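Local coordinates for DNA repair protein rad60 (Schizosaccharomyces pombe, PDB 3GOE), which is required in fission yeast for recombinational repair of DNA double-strand breaks and carries the SUMO-like domain described here, at residues 27-33 with 61-67; 32-36 with 50-54. Residue numbers count along the deposited sequence, not the author numbering.

Contact 1: 27-33 with 61-67; sequences PVDFTVK and DPNDQVQ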
ATOM      1  N   PRO A  27       6.750  -4.529   3.709  1.00  9.21           N
ATOM      2  CA  PRO A  27       7.725  -5.207   2.831  1.00  9.34           C
ATOM      3  C   PRO A  27       7.403  -5.028   1.370  1.00  8.76           C
ATOM      4  O   PRO A  27       6.267  -5.164   0.947  1.00 10.07           O
ATOM      5  CB  PRO A  27       7.593  -6.679   3.253  1.00 11.39           C
ATOM      6  CG  PRO A  27       7.054  -6.629   4.647  1.00 12.63           C
ATOM      7  CD  PRO A  27       6.126  -5.495   4.642  1.00 11.14           C
ATOM      8  N   VAL A  28       8.442  -4.774   0.586  1.00  9.30           N
ATOM      9  CA  VAL A  28       8.227  -4.574  -0.846  1.00  9.91           C
ATOM     10  C   VAL A  28       7.908  -5.854  -1.583  1.00  9.43           C
ATOM     11  O   VAL A  28       7.423  -5.824  -2.703  1.00 10.81           O
ATOM     12  CB  VAL A  28       9.453  -3.871  -1.477  1.00 12.15           C
ATOM     13  CG1 VAL A  28       9.634  -2.482  -0.880  1.00 14.74           C
ATOM     14  CG2 VAL A  28      10.710  -4.720  -1.379  1.00 14.31           C
ATOM     15  N   ASP A  29       8.057  -7.021  -0.953  1.00  9.83           N
ATOM     16  CA  ASP A  29       7.578  -8.260  -1.518  1.00 11.33           C
ATOM     17  C   ASP A  29       6.092  -8.534  -1.202  1.00 10.45           C
ATOM     18  O   ASP A  29       5.547  -9.501  -1.758  1.00 13.07           O
ATOM     19  CB  ASP A  29       8.515  -9.416  -1.162  1.00 16.31           C
ATOM     20  CG  ASP A  29       8.381  -9.936   0.221  1.00 20.45           C
ATOM     21  OD1 ASP A  29       7.680  -9.336   1.051  1.00 31.35           O
ATOM     22  OD2 ASP A  29       9.025 -11.021   0.460  1.00 29.51           O
ATOM     23  N   PHE A  30       5.433  -7.719  -0.389  1.00 10.17           N
ATOM     24  CA  PHE A  30       4.001  -7.831  -0.289  1.00  9.85           C
ATOM     25  C   PHE A  30       3.374  -7.445  -1.624  1.00  8.09           C
ATOM     26  O   PHE A  30       3.883  -6.566  -2.296  1.00  9.75           O
ATOM     27  CB  PHE A  30       3.458  -6.896   0.812  1.00 11.65           C
ATOM     28  CG  PHE A  30       3.493  -7.329   2.242  1.00 14.38           C
ATOM     29  CD1 PHE A  30       4.295  -8.391   2.616  1.00 16.92           C
ATOM     30  CD2 PHE A  30       2.723  -6.672   3.191  1.00 19.07           C
ATOM     31  CE1 PHE A  30       4.366  -8.778   3.992  1.00 21.93           C
ATOM     32  CE2 PHE A  30       2.796  -7.007   4.537  1.00 23.11           C
ATOM     33  CZ  PHE A  30       3.600  -8.078   4.872  1.00 24.90           C
ATOM     34  N   THR A  31       2.228  -8.012  -1.906  1.00  7.49           N
ATOM     35  CA  THR A  31       1.417  -7.484  -2.977  1.00  7.51           C
ATOM     36  C   THR A  31       0.645  -6.241  -2.543  1.00  6.96           C
ATOM     37  O   THR A  31       0.520  -5.914  -1.377  1.00  7.40           O
ATOM     38  CB  THR A  31       0.431  -8.557  -3.514  1.00  7.72           C
ATOM     39  OG1 THR A  31      -0.390  -8.929  -2.468  1.00  8.31           O
ATOM     40  CG2 THR A  31       1.156  -9.708  -4.122  1.00  8.80           C
ATOM     41  N   VAL A  32       0.118  -5.536  -3.536  1.00  7.39           N
ATOM     42  CA  VAL A  32      -0.796  -4.441  -3.284  1.00  7.32           C
ATOM     43  C   VAL A  32      -1.996  -4.933  -2.480  1.00  7.10           C
ATOM     44  O   VAL A  32      -2.430  -4.258  -1.547  1.00  7.57           O
ATOM     45  CB  VAL A  32      -1.190  -3.784  -4.633  1.00  8.26           C
ATOM     46  CG1 VAL A  32      -2.375  -2.875  -4.486  1.00  9.03           C
ATOM     47  CG2 VAL A  32       0.052  -3.098  -5.201  1.00  9.90           C
ATOM     48  N   LYS A  33      -2.515  -6.121  -2.796  1.00  7.36           N
ATOM     49  CA  LYS A  33      -3.617  -6.668  -2.000  1.00  7.36           C
ATOM     50  C   LYS A  33      -3.183  -6.871  -0.555  1.00  6.95           C
ATOM     51  O   LYS A  33      -3.946  -6.569   0.372  1.00  7.52           O
ATOM     52  CB  LYS A  33      -4.112  -7.990  -2.616  1.00  8.55           C
ATOM     53  CG  LYS A  33      -5.364  -8.497  -1.922  1.00 11.42           C
ATOM     54  CD  LYS A  33      -5.841  -9.766  -2.534  1.00 18.12           C
ATOM     55  CE  LYS A  33      -6.742  -9.663  -3.703  1.00 35.31           C
ATOM     56  NZ  LYS A  33      -7.370 -11.052  -3.730  1.00 47.69           N
ATOM     57  N   ASP A  61      -2.470  -2.480  -9.426  1.00  9.60           N
ATOM     58  CA  ASP A  61      -2.919  -3.840  -9.601  1.00  9.75           C
ATOM     59  C   ASP A  61      -2.771  -4.603  -8.302  1.00  8.66           C
ATOM     60  O   ASP A  61      -1.653  -4.734  -7.795  1.00  8.99           O
ATOM     61  CB  ASP A  61      -2.101  -4.499 -10.684  1.00 11.02           C
ATOM     62  CG  ASP A  61      -2.476  -5.921 -11.053  1.00 12.55           C
ATOM     63  OD1 ASP A  61      -3.127  -6.598 -10.264  1.00 13.56           O
ATOM     64  OD2 ASP A  61      -2.063  -6.347 -12.152  1.00 17.25           O
ATOM     65  N   PRO A  62      -3.852  -5.132  -7.741  1.00  9.31           N
ATOM     66  CA  PRO A  62      -3.757  -5.824  -6.437  1.00  9.56           C
ATOM     67  C   PRO A  62      -2.803  -6.999  -6.458  1.00  8.19           C
ATOM     68  O   PRO A  62      -2.314  -7.402  -5.400  1.00  8.47           O
ATOM     69  CB  PRO A  62      -5.188  -6.281  -6.150  1.00 12.01           C
ATOM     70  CG  PRO A  62      -5.865  -6.260  -7.447  1.00 15.32           C
ATOM     71  CD  PRO A  62      -5.251  -5.102  -8.221  1.00 11.78           C
ATOM     72  N   ASN A  63      -2.577  -7.591  -7.632  1.00  8.43           N
ATOM     73  CA  ASN A  63      -1.758  -8.784  -7.692  1.00  8.13           C
ATOM     74  C   ASN A  63      -0.277  -8.504  -7.912  1.00  8.93           C
ATOM     75  O   ASN A  63       0.526  -9.466  -7.895  1.00 10.46           O
ATOM     76  CB  ASN A  63      -2.308  -9.754  -8.752  1.00  9.35           C
ATOM     77  CG  ASN A  63      -3.691 -10.212  -8.396  1.00 10.07           C
ATOM     78  OD1 ASN A  63      -4.056 -10.346  -7.261  1.00 11.67           O
ATOM     79  ND2 ASN A  63      -4.480 -10.477  -9.383  1.00 20.52           N
ATOM     80  N   ASP A  64       0.079  -7.254  -8.080  1.00  8.72           N
ATOM     81  CA  ASP A  64       1.513  -6.888  -8.232  1.00  9.62           C
ATOM     82  C   ASP A  64       2.144  -6.792  -6.873  1.00  8.91           C
ATOM     83  O   ASP A  64       1.600  -6.262  -5.913  1.00  9.16           O
ATOM     84  CB  ASP A  64       1.647  -5.547  -8.934  1.00 10.17           C
ATOM     85  CG  ASP A  64       1.521  -5.649 -10.422  1.00 13.84           C
ATOM     86  OD1 ASP A  64       1.548  -6.789 -10.986  1.00 17.85           O
ATOM     87  OD2 ASP A  64       1.456  -4.531 -11.022  1.00 17.95           O
ATOM     88  N   GLN A  65       3.393  -7.274  -6.773  1.00 10.16           N
ATOM     89  CA  GLN A  65       4.242  -6.947  -5.627  1.00  9.66           C
ATOM     90  C   GLN A  65       4.496  -5.461  -5.606  1.00  9.23           C
ATOM     91  O   GLN A  65       4.688  -4.825  -6.655  1.00 10.61           O
ATOM     92  CB  GLN A  65       5.558  -7.695  -5.679  1.00 10.74           C
ATOM     93  CG  GLN A  65       5.398  -9.150  -5.531  1.00 13.26           C
ATOM     94  CD  GLN A  65       6.753  -9.842  -5.664  1.00 16.93           C
ATOM     95  OE1 GLN A  65       7.417  -9.976  -4.701  1.00 30.15           O
ATOM     96  NE2 GLN A  65       7.034 -10.204  -6.897  1.00 27.05           N
ATOM     97  N   VAL A  66       4.605  -4.886  -4.416  1.00  8.97           N
ATOM     98  CA  VAL A  66       4.939  -3.474  -4.269  1.00  9.38           C
ATOM     99  C   VAL A  66       6.223  -3.182  -5.013  1.00  9.97           C
ATOM    100  O   VAL A  66       6.317  -2.151  -5.717  1.00 11.86           O
ATOM    101  CB  VAL A  66       5.005  -3.126  -2.772  1.00  9.79           C
ATOM    102  CG1 VAL A  66       5.662  -1.787  -2.551  1.00 12.52           C
ATOM    103  CG2 VAL A  66       3.601  -3.153  -2.181  1.00 11.57           C
ATOM    104  N   GLN A  67       7.245  -4.039  -4.939  1.00 10.43           N
ATOM    105  CA  GLN A  67       8.470  -3.789  -5.668  1.00 13.01           C
ATOM    106  C   GLN A  67       8.298  -3.674  -7.178  1.00 14.51           C
ATOM    107  O   GLN A  67       9.181  -3.065  -7.819  1.00 19.03           O
ATOM    108  CB  GLN A  67       9.482  -4.873  -5.324  1.00 15.53           C
ATOM    109  CG  GLN A  67       9.265  -6.313  -5.677  1.00 19.12           C
ATOM    110  CD  GLN A  67      10.323  -7.229  -5.078  1.00 27.86           C
ATOM    111  OE1 GLN A  67      11.468  -6.825  -4.838  1.00 37.47           O
ATOM    112  NE2 GLN A  67       9.970  -8.455  -4.812  1.00 40.25           N
TER
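This is a backbone-to-backbone contact at the surface of the domain, where the connection from strand 22-27 into helix 32-43 runs antiparallel to the loop that follows strand 58-59. Thr31 and Gln65 form a single, non-hydrogen-bonded antiparallel bridge with their CA atoms 3.9 Å apart. It is flanked by hydrogen bonds from Val66 N to Phe30 O (2.8 Å) and from Val32 N to Asp64 O (2.9 Å), and the close approach adds CA-H...O contacts from Thr31 CA to Asp64 O (3.2 Å) and from Gln65 CA to Phe30 O (3.4 Å). At the far ends Gln67 N donates to Val28 O and Lys33 N to Pro62 O, both at 2.9 Å. Type I turns, Pro27 to Phe30 and Asp61 to Asp64, shape the two segments; in the second, Asp61 OD1 accepts from Asn63 N (2.9 Å) in an Asx turn. Side chains also meet: Val28 CB lies 4.0 Å from Gln67 CB and Lys33 CB 4.1 Å from Pro62 CB, and Val28 and Val66 rest on Ile10 of strand 9-16. The loop carbonyls of Asp64 and Pro62 thus take up the amides of Val32 and Lys33 in the first helical turn, while Thr31 OG1 caps Asp34 N and Asp34 OD2 accepts from Thr31 N. That reciprocal pair is a capping box, here starting the helix of a ubiquitin-like beta-grasp fold.

Contact 2: 32-36 with 50-54; sequences VKDLI and RIRLE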
ATOM      1  N   VAL A  32       0.118  -5.536  -3.536  1.00  7.39           N
ATOM      2  CA  VAL A  32      -0.796  -4.441  -3.284  1.00  7.32           C
ATOM      3  C   VAL A  32      -1.996  -4.933  -2.480  1.00  7.10           C
ATOM      4  O   VAL A  32      -2.430  -4.258  -1.547  1.00  7.57           O
ATOM      5  CB  VAL A  32      -1.190  -3.784  -4.633  1.00  8.26           C
ATOM      6  CG1 VAL A  32      -2.375  -2.875  -4.486  1.00  9.03           C
ATOM      7  CG2 VAL A  32       0.052  -3.098  -5.201  1.00  9.90           C
ATOM      8  N   LYS A  33      -2.515  -6.121  -2.796  1.00  7.36           N
ATOM      9  CA  LYS A  33      -3.617  -6.668  -2.000  1.00  7.36           C
ATOM     10  C   LYS A  33      -3.183  -6.871  -0.555  1.00  6.95           C
ATOM     11  O   LYS A  33      -3.946  -6.569   0.372  1.00  7.52           O
ATOM     12  CB  LYS A  33      -4.112  -7.990  -2.616  1.00  8.55           C
ATOM     13  CG  LYS A  33      -5.364  -8.497  -1.922  1.00 11.42           C
ATOM     14  CD  LYS A  33      -5.841  -9.766  -2.534  1.00 18.12           C
ATOM     15  CE  LYS A  33      -6.742  -9.663  -3.703  1.00 35.31           C
ATOM     16  NZ  LYS A  33      -7.370 -11.052  -3.730  1.00 47.69           N
ATOM     17  N   ASP A  34      -1.994  -7.378  -0.314  1.00  7.20           N
ATOM     18  CA  ASP A  34      -1.459  -7.559   1.015  1.00  7.17           C
ATOM     19  C   ASP A  34      -1.428  -6.203   1.742  1.00  6.93           C
ATOM     20  O   ASP A  34      -1.764  -6.098   2.922  1.00  7.45           O
ATOM     21  CB  ASP A  34      -0.060  -8.134   0.977  1.00  7.78           C
ATOM     22  CG  ASP A  34       0.103  -9.566   0.575  1.00  9.06           C
ATOM     23  OD1 ASP A  34      -0.818 -10.381   0.845  1.00 11.01           O
ATOM     24  OD2 ASP A  34       1.187  -9.904   0.058  1.00 11.11           O
ATOM     25  N   LEU A  35      -0.944  -5.154   1.052  1.00  7.09           N
ATOM     26  CA  LEU A  35      -0.902  -3.813   1.620  1.00  6.73           C
ATOM     27  C   LEU A  35      -2.299  -3.367   2.050  1.00  6.97           C
ATOM     28  O   LEU A  35      -2.471  -2.804   3.136  1.00  7.46           O
ATOM     29  CB  LEU A  35      -0.279  -2.864   0.592  1.00  7.44           C
ATOM     30  CG  LEU A  35      -0.302  -1.370   0.923  1.00  8.47           C
ATOM     31  CD1 LEU A  35       0.326  -1.050   2.279  1.00  9.70           C
ATOM     32  CD2 LEU A  35       0.366  -0.603  -0.212  1.00 10.57           C
ATOM     33  N   ILE A  36      -3.301  -3.623   1.194  1.00  7.04           N
ATOM     34  CA  ILE A  36      -4.665  -3.293   1.564  1.00  6.95           C
ATOM     35  C   ILE A  36      -5.142  -4.060   2.754  1.00  6.91           C
ATOM     36  O   ILE A  36      -5.765  -3.522   3.685  1.00  7.32           O
ATOM     37  CB  ILE A  36      -5.628  -3.452   0.341  1.00  7.40           C
ATOM     38  CG1 ILE A  36      -5.228  -2.544  -0.803  1.00  8.01           C
ATOM     39  CG2 ILE A  36      -7.047  -3.181   0.775  1.00  9.01           C
ATOM     40  CD1 ILE A  36      -5.947  -2.867  -2.111  1.00  9.55           C
ATOM     41  N   ARG A  50     -13.201  -4.944  -3.398  1.00 12.20           N
ATOM     42  CA  ARG A  50     -13.520  -3.692  -4.086  1.00 12.77           C
ATOM     43  C   ARG A  50     -12.702  -2.527  -3.576  1.00 12.11           C
ATOM     44  O   ARG A  50     -12.674  -1.491  -4.233  1.00 15.32           O
ATOM     45  CB  ARG A  50     -15.039  -3.326  -4.122  1.00 15.21           C
ATOM     46  CG  ARG A  50     -15.860  -4.225  -5.020  1.00 15.96           C
ATOM     47  CD  ARG A  50     -17.307  -3.826  -5.248  1.00 25.07           C
ATOM     48  NE  ARG A  50     -18.035  -4.621  -6.252  1.00 28.73           N
ATOM     49  CZ  ARG A  50     -19.178  -4.278  -6.813  1.00 22.68           C
ATOM     50  NH1 ARG A  50     -19.739  -3.144  -6.453  1.00 36.42           N
ATOM     51  NH2 ARG A  50     -19.700  -5.122  -7.712  1.00 28.88           N
ATOM     52  N   ILE A  51     -11.994  -2.663  -2.477  1.00  9.60           N
ATOM     53  CA  ILE A  51     -11.097  -1.578  -2.056  1.00  9.24           C
ATOM     54  C   ILE A  51      -9.965  -1.506  -3.055  1.00  9.30           C
ATOM     55  O   ILE A  51      -9.408  -2.529  -3.456  1.00 10.16           O
ATOM     56  CB  ILE A  51     -10.537  -1.821  -0.643  1.00  9.39           C
ATOM     57  CG1 ILE A  51     -11.672  -1.972   0.395  1.00 10.65           C
ATOM     58  CG2 ILE A  51      -9.542  -0.718  -0.269  1.00  9.94           C
ATOM     59  CD1 ILE A  51     -11.172  -2.424   1.776  1.00 11.49           C
ATOM     60  N   ARG A  52      -9.592  -0.296  -3.482  1.00  9.66           N
ATOM     61  CA  ARG A  52      -8.526  -0.066  -4.408  1.00 10.71           C
ATOM     62  C   ARG A  52      -7.559   0.985  -3.865  1.00  9.61           C
ATOM     63  O   ARG A  52      -7.932   1.834  -3.068  1.00 11.02           O
ATOM     64  CB  ARG A  52      -9.032   0.393  -5.784  1.00 17.57           C
ATOM     65  CG  ARG A  52      -9.897  -0.562  -6.545  1.00 24.62           C
ATOM     66  CD  ARG A  52     -10.342  -0.046  -7.904  1.00 30.98           C
ATOM     67  NE  ARG A  52     -10.965   1.257  -7.731  1.00 46.67           N
ATOM     68  CZ  ARG A  52     -12.213   1.613  -7.970  1.00 58.42           C
ATOM     69  NH1 ARG A  52     -12.546   2.878  -7.723  1.00 62.35           N
ATOM     70  NH2 ARG A  52     -13.146   0.791  -8.454  1.00 60.24           N
ATOM     71  N   LEU A  53      -6.323   0.907  -4.337  1.00  9.63           N
ATOM     72  CA  LEU A  53      -5.327   1.939  -4.111  1.00  9.46           C
ATOM     73  C   LEU A  53      -5.015   2.680  -5.388  1.00  9.55           C
ATOM     74  O   LEU A  53      -4.840   2.046  -6.413  1.00 11.50           O
ATOM     75  CB  LEU A  53      -4.018   1.397  -3.560  1.00 10.31           C
ATOM     76  CG  LEU A  53      -4.070   0.653  -2.260  1.00 11.16           C
ATOM     77  CD1 LEU A  53      -2.679   0.230  -1.813  1.00 13.46           C
ATOM     78  CD2 LEU A  53      -4.774   1.418  -1.145  1.00 12.00           C
ATOM     79  N   GLU A  54      -5.017   3.994  -5.316  1.00 10.87           N
ATOM     80  CA  GLU A  54      -4.666   4.871  -6.450  1.00 12.03           C
ATOM     81  C   GLU A  54      -3.341   5.563  -6.171  1.00 11.68           C
ATOM     82  O   GLU A  54      -3.154   6.097  -5.078  1.00 13.84           O
ATOM     83  CB  GLU A  54      -5.775   5.888  -6.708  1.00 16.15           C
ATOM     84  CG  GLU A  54      -5.668   6.940  -7.810  1.00 32.44           C
ATOM     85  CD  GLU A  54      -7.082   7.492  -7.986  1.00 45.31           C
ATOM     86  OE1 GLU A  54      -8.026   6.747  -8.345  1.00 65.21           O
ATOM     87  OE2 GLU A  54      -7.211   8.718  -7.749  1.00 56.93           O
TER
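Apolar packing makes up this contact, in which the first turn of helix 32-43 lies against strand 52-55 of the sheet, the short axes crossing at 106° and approaching to 9.2 Å. Leu53 is the centre of it: its side chain meets three helix residues spaced i, i+3, i+4. Leu53 CD1 is 3.5 Å from Leu35 CD2 and 4.1 Å from Val32 CG1, and Leu53 CG is 3.7 Å from Ile36 CG1. Ile36 has a second neighbour, with its CG2 3.7 Å from Ile51 CG2, and its CD1 reaches the backbone of the strand, 4.4 Å from Arg52 CA. The CA-to-CB bonds of Val32 and Ile36, and those of Ile51 and Leu53, point across the interface; that of Arg52, between Ile51 and Leu53, points away, as the alternation of an extended chain requires, and its guanidinium makes a cation-pi contact with Trp59. Hydrogen bonds run within the helix (Ile36 N to Val32 O, 2.9 Å) or to other parts of the chain: the strand bonds through its backbone to strand 76-80. Val79 of that strand touches both Ile51 and Leu53, and Leu24 and Ile26 of strand 22-27 back Leu35. Branched aliphatic groups in van der Waals contact, buried and without charges, imply that burial of apolar surface joins helix to sheet, as in the hydrophobic core of a beta-grasp domain.

How the contacts relate
From the N terminus, the chain passes through the hairpin of strands 9-16 and 22-27, and both contacts then begin around the start of helix 32-43, sharing Val32 and Lys33. Contact 2 closes the shorter loop: past the rest of the helix, the chain returns to it as strand 52-55. Contact 1 closes the longer one after strand 58-59, so contact 2 falls within its span and the two do not cross. Val32 serves both: its amide bonds and its side chain packs in contact 1, and its CG1 also reaches Leu53 in contact 2. Together they fix the helix start, contact 1 to the loop before strand 76-80 and contact 2 to the sheet.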